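Local coordinates for flagellar hook-associated protein 2 (PDB 6KTY) that probably caps the tip of the growing flagellar filament, promoting flagellin polymerization there and keeping exported subunits from leaking away, at residues Ala34-Val38 against Lys154-Asp158. Sequence-based numbering, arbitrary orientation.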
# COMPACT_ATOMS: atom_id res chain seq x y z
N ALA A 34 -4.15 -11.61 -13.92
CA ALA A 34 -3.32 -11.16 -12.81
C ALA A 34 -2.43 -10.03 -13.31
O ALA A 34 -1.55 -10.28 -14.14
CB ALA A 34 -2.49 -12.29 -12.29
N ILE A 35 -2.69 -8.81 -12.81
CA ILE A 35 -1.97 -7.62 -13.27
C ILE A 35 -1.43 -6.86 -12.09
O ILE A 35 -2.17 -6.59 -11.14
CB ILE A 35 -2.86 -6.65 -14.08
CG1 ILE A 35 -3.42 -7.33 -15.32
CG2 ILE A 35 -2.07 -5.44 -14.56
CD1 ILE A 35 -2.37 -7.95 -16.23
N GLU A 36 -0.15 -6.52 -12.20
CA GLU A 36 0.56 -5.68 -11.27
C GLU A 36 1.08 -4.42 -11.99
O GLU A 36 1.84 -4.54 -12.97
CB GLU A 36 1.76 -6.45 -10.75
CG GLU A 36 2.46 -5.74 -9.62
CD GLU A 36 3.64 -6.51 -9.08
OE1 GLU A 36 3.63 -7.75 -9.18
OE2 GLU A 36 4.56 -5.89 -8.51
N VAL A 37 0.71 -3.25 -11.51
CA VAL A 37 1.28 -2.01 -12.06
C VAL A 37 2.55 -1.66 -11.27
O VAL A 37 2.47 -1.21 -10.11
CB VAL A 37 0.31 -0.85 -12.00
CG1 VAL A 37 0.95 0.38 -12.73
CG2 VAL A 37 -1.01 -1.26 -12.57
N VAL A 38 3.71 -1.92 -11.86
CA VAL A 38 5.00 -1.70 -11.20
C VAL A 38 5.36 -0.20 -11.25
O VAL A 38 5.69 0.37 -10.24
CB VAL A 38 6.13 -2.59 -11.78
CG1 VAL A 38 7.44 -2.32 -11.08
CG2 VAL A 38 5.76 -4.10 -11.58
N LYS A 154 5.67 -0.10 -16.55
CA LYS A 154 6.10 -1.46 -16.31
C LYS A 154 4.95 -2.14 -15.62
O LYS A 154 4.47 -1.66 -14.59
CB LYS A 154 7.35 -1.51 -15.44
CG LYS A 154 8.61 -0.94 -16.09
CD LYS A 154 9.76 -0.90 -15.12
CE LYS A 154 11.06 -0.44 -15.78
NZ LYS A 154 12.13 -0.30 -14.71
N VAL A 155 4.47 -3.22 -16.22
CA VAL A 155 3.41 -4.00 -15.65
C VAL A 155 3.73 -5.47 -15.72
O VAL A 155 4.40 -5.93 -16.64
CB VAL A 155 2.09 -3.74 -16.35
CG1 VAL A 155 1.85 -2.21 -16.37
CG2 VAL A 155 2.10 -4.30 -17.75
N LYS A 156 3.22 -6.23 -14.77
CA LYS A 156 3.36 -7.66 -14.83
C LYS A 156 2.03 -8.31 -15.18
O LYS A 156 1.01 -8.03 -14.56
CB LYS A 156 3.89 -8.22 -13.52
CG LYS A 156 5.31 -7.73 -13.15
CD LYS A 156 5.80 -8.43 -11.87
CE LYS A 156 7.29 -8.09 -11.61
NZ LYS A 156 7.81 -8.60 -10.32
N VAL A 157 2.08 -9.21 -16.16
CA VAL A 157 0.92 -9.98 -16.54
C VAL A 157 1.27 -11.44 -16.26
O VAL A 157 2.30 -11.95 -16.73
CB VAL A 157 0.50 -9.70 -17.99
CG1 VAL A 157 1.63 -9.98 -18.97
CG2 VAL A 157 -0.78 -10.46 -18.33
N ASP A 158 0.44 -12.08 -15.44
CA ASP A 158 0.73 -13.41 -14.89
C ASP A 158 2.20 -13.55 -14.42
O ASP A 158 2.84 -14.57 -14.65
CB ASP A 158 0.38 -14.48 -15.92
CG ASP A 158 -1.14 -14.60 -16.18
OD1 ASP A 158 -1.97 -14.17 -15.32
OD2 ASP A 158 -1.49 -15.15 -17.23
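Glu-36 and Lys-156 face each other as the hydrogen-bonded pair at the centre of this antiparallel pairing, and their backbones answer each other in both directions. Glu-36 N gives its hydrogen to Lys-156 O at 3.0 Å, while Lys-156 N returns one to Glu-36 O at 2.8 Å. One bond follows on either side: Asp-158 N reaches Ala-34 O, and Val-38 N meets Lys-154 O at 2.8 Å, a more bent bond (134° at the hydrogen) whose donor is tilted from the carbonyl plane. Three of the acceptors also receive a CA-H, as Lys-156 O does from Ile-35 CA at 3.3 Å. Ile-35 and Val-37 turn their own backbone bonds to the other edge of their strand, toward Ile-189 and Ala-184, so both edges of 34-38 are used.

With CG anti to the backbone N (chi1 -172°) and the chain extended beyond, Glu-36 lies alongside Lys-156, its OE1 resting on Lys-156 CD at 3.5 Å. Lys-156 NZ stays 4.4 Å from Glu-36 OE1, beyond a salt bridge, though the opposite charges probably attract; Glu-36 OE2 is satisfied by Gly-186 N. On the buried face, Ile-35 CD1 packs against Val-157 CG2 at 3.6 Å, and Phe-180 touches both Val-37 and Val-155. Asp-158, just past the strand end, bends back beside Ala-34 CB its OD1, which makes a salt bridge with Lys-43 NZ of the second subunit. Ala-34 N, buried by the contact, has no hydrogen-bond partner in the model. These are two inner strands of an antiparallel sheet; their separation in sequence, with the other domain inserted between them, is characteristic of a discontinuous domain, here the smaller one of this FliD fragment.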